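Local coordinates for protein peptidase M3B, oligoendopeptidase F (Enterococcus faecium, PDB 2QR4) that probably hydrolyses short peptides as a zinc-dependent oligoendopeptidase of the M3 family, at residues R265-R270 with K474-A479; A305-K310 with T408-E413; T440-F445 with P494-N499. All coordinates share one frame; numbering follows the deposited sequence.

Interaction 1 of 3, residues R265-R270 with K474-A479; sequences RYMELR and KYYGPA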
loop_
_atom_site.group_PDB
_atom_site.type_symbol
_atom_site.label_atom_id
_atom_site.label_comp_id
_atom_site.label_asym_id
_atom_site.label_seq_id
_atom_site.Cartn_x
_atom_site.Cartn_y
_atom_site.Cartn_z
ATOM N N ARG A 265 -24.095 -32.233 0.192
ATOM C CA ARG A 265 -24.166 -33.684 0.073
ATOM C C ARG A 265 -22.793 -34.337 -0.097
ATOM O O ARG A 265 -22.524 -35.376 0.505
ATOM C CB ARG A 265 -25.027 -34.068 -1.122
ATOM C CG ARG A 265 -26.407 -34.521 -0.788
ATOM C CD ARG A 265 -26.654 -35.866 -1.463
ATOM N NE ARG A 265 -27.181 -35.727 -2.811
ATOM C CZ ARG A 265 -27.286 -36.742 -3.655
ATOM N NH1 ARG A 265 -26.874 -37.945 -3.290
ATOM N NH2 ARG A 265 -27.781 -36.556 -4.865
ATOM N N TYR A 266 -21.944 -33.740 -0.934
ATOM C CA TYR A 266 -20.602 -34.277 -1.165
ATOM C C TYR A 266 -19.790 -34.242 0.134
ATOM O O TYR A 266 -19.005 -35.147 0.418
ATOM C CB TYR A 266 -19.902 -33.495 -2.278
ATOM C CG TYR A 266 -18.554 -34.042 -2.677
ATOM C CD1 TYR A 266 -18.332 -35.405 -2.742
ATOM C CD2 TYR A 266 -17.513 -33.194 -3.022
ATOM C CE1 TYR A 266 -17.115 -35.914 -3.113
ATOM C CE2 TYR A 266 -16.286 -33.695 -3.397
ATOM C CZ TYR A 266 -16.092 -35.062 -3.441
ATOM O OH TYR A 266 -14.879 -35.590 -3.836
HETATM N N MSE A 267 -20.021 -33.211 0.939
HETATM C CA MSE A 267 -19.362 -33.091 2.237
HETATM C C MSE A 267 -19.858 -34.153 3.240
HETATM O O MSE A 267 -19.055 -34.739 3.963
HETATM C CB MSE A 267 -19.507 -31.671 2.780
HETATM C CG MSE A 267 -18.804 -30.622 1.913
HETATM SE SE MSE A 267 -16.839 -30.846 1.736
HETATM C CE MSE A 267 -16.740 -31.988 0.151
ATOM N N GLU A 268 -21.159 -34.440 3.255
ATOM C CA GLU A 268 -21.661 -35.559 4.051
ATOM C C GLU A 268 -20.945 -36.849 3.669
ATOM O O GLU A 268 -20.567 -37.649 4.538
ATOM C CB GLU A 268 -23.181 -35.750 3.898
ATOM C CG GLU A 268 -24.021 -34.521 4.275
ATOM C CD GLU A 268 -24.195 -34.307 5.800
ATOM O OE1 GLU A 268 -23.698 -35.116 6.631
ATOM O OE2 GLU A 268 -24.846 -33.300 6.160
ATOM N N LEU A 269 -20.753 -37.054 2.369
ATOM C CA LEU A 269 -20.135 -38.293 1.900
ATOM C C LEU A 269 -18.695 -38.360 2.382
ATOM O O LEU A 269 -18.252 -39.380 2.909
ATOM C CB LEU A 269 -20.200 -38.403 0.381
ATOM C CG LEU A 269 -19.469 -39.590 -0.218
ATOM C CD1 LEU A 269 -20.022 -40.878 0.355
ATOM C CD2 LEU A 269 -19.627 -39.545 -1.726
ATOM N N ARG A 270 -17.966 -37.264 2.224
ATOM C CA ARG A 270 -16.608 -37.223 2.754
ATOM C C ARG A 270 -16.548 -37.478 4.283
ATOM O O ARG A 270 -15.639 -38.148 4.771
ATOM C CB ARG A 270 -15.930 -35.920 2.351
ATOM C CG ARG A 270 -14.662 -35.591 3.111
ATOM C CD ARG A 270 -13.979 -34.358 2.502
ATOM N NE ARG A 270 -13.349 -34.671 1.219
ATOM C CZ ARG A 270 -12.085 -35.065 1.093
ATOM N NH1 ARG A 270 -11.601 -35.330 -0.101
ATOM N NH2 ARG A 270 -11.301 -35.191 2.165
ATOM N N LYS A 474 -22.243 -21.084 4.351
ATOM C CA LYS A 474 -23.292 -21.180 3.334
ATOM C C LYS A 474 -22.879 -22.183 2.254
ATOM O O LYS A 474 -23.675 -23.009 1.818
ATOM C CB LYS A 474 -23.539 -19.805 2.689
ATOM C CG LYS A 474 -24.678 -19.773 1.651
ATOM C CD LYS A 474 -24.942 -18.367 1.057
ATOM C CE LYS A 474 -23.982 -18.078 -0.114
ATOM N NZ LYS A 474 -24.329 -16.851 -0.920
ATOM N N TYR A 475 -21.625 -22.094 1.821
ATOM C CA TYR A 475 -21.116 -22.993 0.809
ATOM C C TYR A 475 -20.955 -24.426 1.313
ATOM O O TYR A 475 -21.434 -25.359 0.702
ATOM C CB TYR A 475 -19.806 -22.463 0.234
ATOM C CG TYR A 475 -20.017 -21.571 -0.954
ATOM C CD1 TYR A 475 -20.585 -20.325 -0.799
ATOM C CD2 TYR A 475 -19.671 -21.988 -2.245
ATOM C CE1 TYR A 475 -20.804 -19.498 -1.882
ATOM C CE2 TYR A 475 -19.874 -21.168 -3.334
ATOM C CZ TYR A 475 -20.450 -19.920 -3.142
ATOM O OH TYR A 475 -20.684 -19.077 -4.197
ATOM N N TYR A 476 -20.323 -24.616 2.453
ATOM C CA TYR A 476 -20.044 -25.976 2.863
ATOM C C TYR A 476 -21.181 -26.691 3.564
ATOM O O TYR A 476 -21.232 -27.919 3.544
ATOM C CB TYR A 476 -18.752 -26.033 3.667
ATOM C CG TYR A 476 -17.555 -25.869 2.755
ATOM C CD1 TYR A 476 -17.054 -26.949 2.020
ATOM C CD2 TYR A 476 -16.963 -24.630 2.579
ATOM C CE1 TYR A 476 -15.959 -26.790 1.180
ATOM C CE2 TYR A 476 -15.884 -24.466 1.733
ATOM C CZ TYR A 476 -15.381 -25.545 1.052
ATOM O OH TYR A 476 -14.310 -25.361 0.224
ATOM N N GLY A 477 -22.095 -25.937 4.168
ATOM C CA GLY A 477 -23.245 -26.546 4.821
ATOM C C GLY A 477 -22.944 -27.141 6.183
ATOM O O GLY A 477 -21.823 -27.050 6.667
ATOM N N PRO A 478 -23.953 -27.770 6.805
ATOM C CA PRO A 478 -23.860 -28.232 8.195
ATOM C C PRO A 478 -22.962 -29.455 8.416
ATOM O O PRO A 478 -22.692 -29.810 9.562
ATOM C CB PRO A 478 -25.311 -28.587 8.545
ATOM C CG PRO A 478 -25.930 -28.969 7.228
ATOM C CD PRO A 478 -25.260 -28.087 6.194
ATOM N N ALA A 479 -22.523 -30.108 7.346
ATOM C CA ALA A 479 -21.654 -31.281 7.493
ATOM C C ALA A 479 -20.222 -30.889 7.872
ATOM O O ALA A 479 -19.478 -31.692 8.436
ATOM C CB ALA A 479 -21.658 -32.099 6.239
#
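Met267, present as selenomethionine, meets Tyr476 in a Met-aromatic contact that joins helix 260-274 to the C-terminal end of helix 461-476 in this largely helical M3 peptidase. The selenium comes to the edge of the phenol ring, almost in its plane, with SE 3.9 Å from Tyr476 CD1 and 82° off the ring normal as measured at the centroid. In Met267 the bend at chi2 (-61°) carries SE to the ring edge, and chi3 turns the methyl CE away from the tyrosine. Met267, Tyr476 and Ala479 are all buried and form the well-packed side: Met267 CB also lies 4.1 Å from Ala479 CB, with Val480 packing on the same side chain. Gly477, with a positive phi of 78°, ends the helical run and lets the chain turn back so that Ala479 reaches helix 260-274, where its nearest CA neighbour is that of Glu268. Toward solvent the contact is thinner. The partly exposed Glu268 makes a short but small contact, bringing just its carboxylate and CG to one methyl. There Ala479 CB rests 3.4 Å from both CD and OE2 of Glu268, against 3.7 Å from Glu268 OE1.

Interaction 2 of 3, residues A305-K310 with T408-E413; sequences ALEALK and TEYLLE
Tyr410 lays one face of its ring over Ala308, so that the backbone CA and the methyl group of the alanine both touch the aromatic carbons. The CA forms a CH-pi contact: Ala308 CA stands 4.0 Å from the centroid of the Tyr410 ring, 22° off the ring normal and displaced toward the rim. The methyl reaches the base of the ring, with Ala308 CB 3.5 Å from Tyr410 CD2 and 3.7 Å from Tyr410 CG. Because the first torsion of Tyr410 sets CG opposite the backbone N (chi1 174°), the ring projects from its own helix across to the neighbouring one. With just the methyl of Ala308 on the facing side, the backbones come to 5.5 Å between Ala308 CA and Tyr410 CA. Helix 302-308 thus packs near its last turn against helix 394-414. Helix 361-379, which carries the HExxH sequence of the zinc-dependent M3 peptidases, lies against both elements: Leu306, and Leu309 just past the helix end, touch its Met371, a residue within that sequence, and Thr408 and Leu411 touch its Phe365. The outer side of the contact is more polar. Glu307, exposed and extended beyond CG, brings its carboxylate to the phenol, where Tyr410 OH donates a weak hydrogen bond to Glu307 OE1 at 2.7 Å. The carboxylate and ring planes are turned 43° from each other, and OE1 approaches the ring obliquely. Glu307 CG lies alongside the hydroxyl, 3.6 Å from Tyr410 OH. On the same helix as Tyr410, Glu409 turns to another partner, forming a salt bridge through OE1 with Arg569 NH2 of helix 557-579.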
loop_
_atom_site.group_PDB
_atom_site.type_symbol
_atom_site.label_atom_id
_atom_site.label_comp_id
_atom_site.label_asym_id
_atom_site.label_seq_id
_atom_site.Cartn_x
_atom_site.Cartn_y
_atom_site.Cartn_z
ATOM N N ALA A 305 -4.829 -43.366 -23.872
ATOM C CA ALA A 305 -4.989 -41.948 -24.177
ATOM C C ALA A 305 -5.621 -41.757 -25.552
ATOM O O ALA A 305 -6.659 -41.103 -25.687
ATOM C CB ALA A 305 -3.645 -41.238 -24.108
ATOM N N LEU A 306 -4.997 -42.342 -26.568
ATOM C CA LEU A 306 -5.468 -42.190 -27.942
ATOM C C LEU A 306 -6.837 -42.832 -28.112
ATOM O O LEU A 306 -7.610 -42.454 -28.995
ATOM C CB LEU A 306 -4.478 -42.803 -28.947
ATOM C CG LEU A 306 -3.018 -42.339 -28.975
ATOM C CD1 LEU A 306 -2.319 -42.937 -30.184
ATOM C CD2 LEU A 306 -2.901 -40.822 -28.985
ATOM N N GLU A 307 -7.130 -43.814 -27.269
ATOM C CA GLU A 307 -8.380 -44.528 -27.391
ATOM C C GLU A 307 -9.506 -43.681 -26.827
ATOM O O GLU A 307 -10.572 -43.573 -27.433
ATOM C CB GLU A 307 -8.308 -45.879 -26.691
ATOM C CG GLU A 307 -9.280 -46.884 -27.267
ATOM C CD GLU A 307 -9.081 -48.267 -26.698
ATOM O OE1 GLU A 307 -8.564 -48.367 -25.562
ATOM O OE2 GLU A 307 -9.440 -49.250 -27.384
ATOM N N ALA A 308 -9.257 -43.072 -25.671
ATOM C CA ALA A 308 -10.240 -42.204 -25.037
ATOM C C ALA A 308 -10.569 -40.987 -25.905
ATOM O O ALA A 308 -11.728 -40.608 -26.042
ATOM C CB ALA A 308 -9.749 -41.769 -23.666
ATOM N N LEU A 309 -9.541 -40.392 -26.503
ATOM C CA LEU A 309 -9.704 -39.193 -27.322
ATOM C C LEU A 309 -10.317 -39.454 -28.701
ATOM O O LEU A 309 -10.573 -38.518 -29.447
ATOM C CB LEU A 309 -8.360 -38.477 -27.480
ATOM C CG LEU A 309 -7.927 -37.511 -26.375
ATOM C CD1 LEU A 309 -8.692 -37.737 -25.087
ATOM C CD2 LEU A 309 -6.428 -37.615 -26.146
ATOM N N LYS A 310 -10.572 -40.713 -29.036
ATOM C CA LYS A 310 -11.137 -41.039 -30.348
ATOM C C LYS A 310 -12.349 -40.177 -30.760
ATOM O O LYS A 310 -12.423 -39.740 -31.911
ATOM C CB LYS A 310 -11.463 -42.535 -30.454
ATOM C CG LYS A 310 -11.651 -43.027 -31.886
ATOM C CD LYS A 310 -11.732 -44.548 -31.950
ATOM C CE LYS A 310 -10.487 -45.200 -31.350
ATOM N NZ LYS A 310 -10.576 -46.690 -31.319
ATOM N N THR A 408 -12.315 -39.053 -18.509
ATOM C CA THR A 408 -13.167 -39.486 -17.400
ATOM C C THR A 408 -14.359 -40.303 -17.885
ATOM O O THR A 408 -14.617 -41.397 -17.392
ATOM C CB THR A 408 -13.703 -38.311 -16.605
ATOM O OG1 THR A 408 -12.608 -37.601 -16.015
ATOM C CG2 THR A 408 -14.658 -38.809 -15.519
ATOM N N GLU A 409 -15.089 -39.770 -18.856
ATOM C CA GLU A 409 -16.228 -40.489 -19.390
ATOM C C GLU A 409 -15.785 -41.824 -19.952
ATOM O O GLU A 409 -16.433 -42.847 -19.719
ATOM C CB GLU A 409 -16.943 -39.674 -20.476
ATOM C CG GLU A 409 -18.137 -40.395 -21.118
ATOM C CD GLU A 409 -19.239 -40.703 -20.108
ATOM O OE1 GLU A 409 -19.375 -39.952 -19.125
ATOM O OE2 GLU A 409 -19.973 -41.693 -20.293
ATOM N N TYR A 410 -14.687 -41.823 -20.704
ATOM C CA TYR A 410 -14.213 -43.072 -21.309
ATOM C C TYR A 410 -13.936 -44.148 -20.250
ATOM O O TYR A 410 -14.295 -45.309 -20.436
ATOM C CB TYR A 410 -12.970 -42.841 -22.178
ATOM C CG TYR A 410 -12.376 -44.123 -22.695
ATOM C CD1 TYR A 410 -13.014 -44.847 -23.686
ATOM C CD2 TYR A 410 -11.189 -44.622 -22.180
ATOM C CE1 TYR A 410 -12.487 -46.024 -24.151
ATOM C CE2 TYR A 410 -10.661 -45.796 -22.635
ATOM C CZ TYR A 410 -11.314 -46.500 -23.621
ATOM O OH TYR A 410 -10.787 -47.686 -24.097
ATOM N N LEU A 411 -13.292 -43.753 -19.152
ATOM C CA LEU A 411 -12.966 -44.667 -18.059
ATOM C C LEU A 411 -14.246 -45.243 -17.446
ATOM O O LEU A 411 -14.354 -46.446 -17.232
ATOM C CB LEU A 411 -12.121 -43.949 -16.976
ATOM C CG LEU A 411 -10.657 -43.617 -17.328
ATOM C CD1 LEU A 411 -9.959 -42.795 -16.246
ATOM C CD2 LEU A 411 -9.845 -44.875 -17.635
ATOM N N LEU A 412 -15.211 -44.369 -17.182
ATOM C CA LEU A 412 -16.496 -44.744 -16.583
ATOM C C LEU A 412 -17.333 -45.629 -17.497
ATOM O O LEU A 412 -18.252 -46.316 -17.039
ATOM C CB LEU A 412 -17.289 -43.489 -16.204
ATOM C CG LEU A 412 -17.203 -42.875 -14.785
ATOM C CD1 LEU A 412 -16.028 -43.331 -13.947
ATOM C CD2 LEU A 412 -17.301 -41.361 -14.802
ATOM N N GLU A 413 -17.026 -45.625 -18.793
ATOM C CA GLU A 413 -17.735 -46.527 -19.699
ATOM C C GLU A 413 -16.998 -47.847 -19.892
ATOM O O GLU A 413 -17.532 -48.750 -20.514
ATOM C CB GLU A 413 -18.014 -45.877 -21.060
ATOM C CG GLU A 413 -18.768 -44.556 -20.983
ATOM C CD GLU A 413 -19.047 -43.946 -22.362
ATOM O OE1 GLU A 413 -19.670 -42.865 -22.433
ATOM O OE2 GLU A 413 -18.648 -44.547 -23.377
#

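Interaction 3 of 3, residues T440-F445 with P494-N499; sequences TQFAEF and PHFYYN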
loop_
_atom_site.group_PDB
_atom_site.type_symbol
_atom_site.label_atom_id
_atom_site.label_comp_id
_atom_site.label_asym_id
_atom_site.label_seq_id
_atom_site.Cartn_x
_atom_site.Cartn_y
_atom_site.Cartn_z
ATOM N N THR A 440 -15.848 -20.092 -7.296
ATOM C CA THR A 440 -17.027 -19.244 -7.301
ATOM C C THR A 440 -17.264 -18.581 -5.941
ATOM O O THR A 440 -17.675 -17.426 -5.884
ATOM C CB THR A 440 -18.245 -20.005 -7.769
ATOM O OG1 THR A 440 -18.015 -20.411 -9.119
ATOM C CG2 THR A 440 -19.490 -19.120 -7.708
ATOM N N GLN A 441 -16.990 -19.311 -4.858
ATOM C CA GLN A 441 -17.011 -18.746 -3.514
ATOM C C GLN A 441 -16.130 -17.489 -3.489
ATOM O O GLN A 441 -16.555 -16.424 -3.021
ATOM C CB GLN A 441 -16.493 -19.767 -2.491
ATOM C CG GLN A 441 -16.655 -19.339 -1.001
ATOM C CD GLN A 441 -16.018 -20.334 -0.028
ATOM O OE1 GLN A 441 -15.681 -21.457 -0.399
ATOM N NE2 GLN A 441 -15.828 -19.914 1.210
ATOM N N PHE A 442 -14.910 -17.633 -4.007
ATOM C CA PHE A 442 -13.954 -16.543 -4.082
ATOM C C PHE A 442 -14.526 -15.423 -4.940
ATOM O O PHE A 442 -14.416 -14.255 -4.578
ATOM C CB PHE A 442 -12.600 -17.019 -4.657
ATOM C CG PHE A 442 -11.835 -17.973 -3.753
ATOM C CD1 PHE A 442 -12.153 -18.098 -2.409
ATOM C CD2 PHE A 442 -10.761 -18.706 -4.247
ATOM C CE1 PHE A 442 -11.444 -18.964 -1.581
ATOM C CE2 PHE A 442 -10.039 -19.572 -3.427
ATOM C CZ PHE A 442 -10.384 -19.702 -2.084
ATOM N N ALA A 443 -15.148 -15.777 -6.070
ATOM C CA ALA A 443 -15.670 -14.761 -6.980
ATOM C C ALA A 443 -16.778 -13.967 -6.326
ATOM O O ALA A 443 -16.907 -12.756 -6.552
ATOM C CB ALA A 443 -16.148 -15.369 -8.302
ATOM N N GLU A 444 -17.577 -14.658 -5.520
ATOM C CA GLU A 444 -18.672 -14.030 -4.792
ATOM C C GLU A 444 -18.129 -13.077 -3.727
ATOM O O GLU A 444 -18.639 -11.966 -3.570
ATOM C CB GLU A 444 -19.602 -15.084 -4.170
ATOM C CG GLU A 444 -20.908 -14.495 -3.582
ATOM C CD GLU A 444 -21.928 -15.564 -3.144
ATOM O OE1 GLU A 444 -21.763 -16.762 -3.457
ATOM O OE2 GLU A 444 -22.917 -15.199 -2.487
ATOM N N PHE A 445 -17.084 -13.500 -3.015
ATOM C CA PHE A 445 -16.478 -12.644 -2.003
ATOM C C PHE A 445 -15.796 -11.450 -2.653
ATOM O O PHE A 445 -15.906 -10.320 -2.175
ATOM C CB PHE A 445 -15.495 -13.416 -1.130
ATOM C CG PHE A 445 -15.163 -12.721 0.162
ATOM C CD1 PHE A 445 -16.136 -12.535 1.130
ATOM C CD2 PHE A 445 -13.875 -12.241 0.403
ATOM C CE1 PHE A 445 -15.839 -11.883 2.320
ATOM C CE2 PHE A 445 -13.564 -11.596 1.591
ATOM C CZ PHE A 445 -14.546 -11.414 2.552
ATOM N N PRO A 494 -3.965 -14.886 -3.059
ATOM C CA PRO A 494 -3.306 -13.946 -3.988
ATOM C C PRO A 494 -4.259 -13.400 -5.057
ATOM O O PRO A 494 -4.100 -12.267 -5.520
ATOM C CB PRO A 494 -2.215 -14.809 -4.674
ATOM C CG PRO A 494 -2.022 -16.000 -3.782
ATOM C CD PRO A 494 -3.328 -16.220 -3.056
ATOM N N HIS A 495 -5.249 -14.197 -5.438
ATOM C CA HIS A 495 -6.113 -13.841 -6.558
ATOM C C HIS A 495 -6.987 -12.646 -6.286
ATOM O O HIS A 495 -7.481 -12.023 -7.224
ATOM C CB HIS A 495 -6.958 -15.027 -7.003
ATOM C CG HIS A 495 -6.161 -16.093 -7.679
ATOM N ND1 HIS A 495 -5.638 -17.175 -7.001
ATOM C CD2 HIS A 495 -5.759 -16.222 -8.963
ATOM C CE1 HIS A 495 -4.969 -17.936 -7.848
ATOM N NE2 HIS A 495 -5.030 -17.383 -9.045
ATOM N N PHE A 496 -7.164 -12.310 -5.012
ATOM C CA PHE A 496 -7.972 -11.148 -4.669
ATOM C C PHE A 496 -7.254 -9.859 -5.014
ATOM O O PHE A 496 -7.880 -8.805 -5.006
ATOM C CB PHE A 496 -8.335 -11.143 -3.193
ATOM C CG PHE A 496 -9.384 -12.137 -2.830
ATOM C CD1 PHE A 496 -10.370 -12.487 -3.751
ATOM C CD2 PHE A 496 -9.403 -12.714 -1.567
ATOM C CE1 PHE A 496 -11.360 -13.401 -3.415
ATOM C CE2 PHE A 496 -10.384 -13.639 -1.226
ATOM C CZ PHE A 496 -11.369 -13.973 -2.150
ATOM N N TYR A 497 -5.947 -9.951 -5.283
ATOM C CA TYR A 497 -5.121 -8.801 -5.733
ATOM C C TYR A 497 -4.985 -8.745 -7.270
ATOM O O TYR A 497 -4.152 -8.021 -7.818
ATOM C CB TYR A 497 -3.716 -8.835 -5.092
ATOM C CG TYR A 497 -3.735 -8.649 -3.593
ATOM C CD1 TYR A 497 -3.646 -7.372 -3.028
ATOM C CD2 TYR A 497 -3.870 -9.747 -2.736
ATOM C CE1 TYR A 497 -3.667 -7.195 -1.649
ATOM C CE2 TYR A 497 -3.898 -9.577 -1.347
ATOM C CZ TYR A 497 -3.789 -8.300 -0.815
ATOM O OH TYR A 497 -3.838 -8.123 0.547
ATOM N N TYR A 498 -5.791 -9.534 -7.963
ATOM C CA TYR A 498 -5.914 -9.389 -9.402
ATOM C C TYR A 498 -7.098 -8.456 -9.596
ATOM O O TYR A 498 -7.259 -7.496 -8.842
ATOM C CB TYR A 498 -6.143 -10.746 -10.053
ATOM C CG TYR A 498 -4.910 -11.630 -10.032
ATOM C CD1 TYR A 498 -3.904 -11.434 -9.090
ATOM C CD2 TYR A 498 -4.752 -12.663 -10.944
ATOM C CE1 TYR A 498 -2.772 -12.233 -9.057
ATOM C CE2 TYR A 498 -3.617 -13.475 -10.921
ATOM C CZ TYR A 498 -2.636 -13.250 -9.972
ATOM O OH TYR A 498 -1.517 -14.041 -9.947
ATOM N N ASN A 499 -7.945 -8.733 -10.573
ATOM C CA ASN A 499 -9.049 -7.828 -10.869
ATOM C C ASN A 499 -10.227 -8.600 -11.472
ATOM O O ASN A 499 -10.438 -8.603 -12.683
ATOM C CB ASN A 499 -8.564 -6.724 -11.829
ATOM C CG ASN A 499 -9.533 -5.557 -11.932
ATOM O OD1 ASN A 499 -10.479 -5.446 -11.149
ATOM N ND2 ASN A 499 -9.303 -4.681 -12.904
#
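Phe496 reaches from the loop between helices 461-476 and 503-520 to Phe442 and Phe445 of helix 418-454, forming a buried aromatic cluster. The ring-to-ring contacts are oblique. Phe442 and Phe496 have centroids 5.8 Å apart and planes inclined at 74°, whereas the Phe445 and Phe496 ring centroids lie 6.0 Å apart with planes at 49°. Phe496 CZ approaches the edge of the Phe445 ring, close to its plane, and is 4.0 Å from Phe445 CD2. The apolar packing is completed by the aliphatic base of Phe442, whose CB is 4.0 Å from Phe496 CE1. Phe445 has its CG opposite the backbone N (chi1 -162°), and Phe442 has it opposite the carbonyl carbon; the two rings, one helical turn apart, thus diverge, with the end of Phe496 coming in by the helix backbone between them. A contact of another kind involves that backbone: Phe442 O lies 3.4 Å from Phe496 CE1, near the plane of the ring and at its edge. Beyond the cluster, Leu215 packs on Phe496, Trp490 on Phe445 and Ile493 on Phe442, while Tyr497 stacks on Phe153. The 3-10 segment 494-496 is thus held to the long helix by dispersion, and probably also by the weakly positive edge of the Phe496 ring at CE1 facing the Phe442 carbonyl oxygen, which implies shape-dependent anchoring with little directional bonding.

Overall arrangement
Interactions 1 and 3 are buried, whereas interaction 2 is only partly so and has an exposed charged residue at its margin. Interaction 3 is the most central, about 9 Å from the centre of the chain; the other two centres lie at 25 and 28 Å. Their chemistry also differs: mainly aromatic in 3, with a backbone carbonyl at a ring edge, selenium and methyl packing with a carboxylate at its partly exposed margin in 1, and a ring face plus a weak phenol-carboxylate bond in 2. Interactions 1 and 3 are directly coupled, since Glu444 forms a salt bridge with Lys474 and a probable hydrogen bond with Tyr475, tying helix 418-454 to helix 461-476. Interaction 2 touches neither.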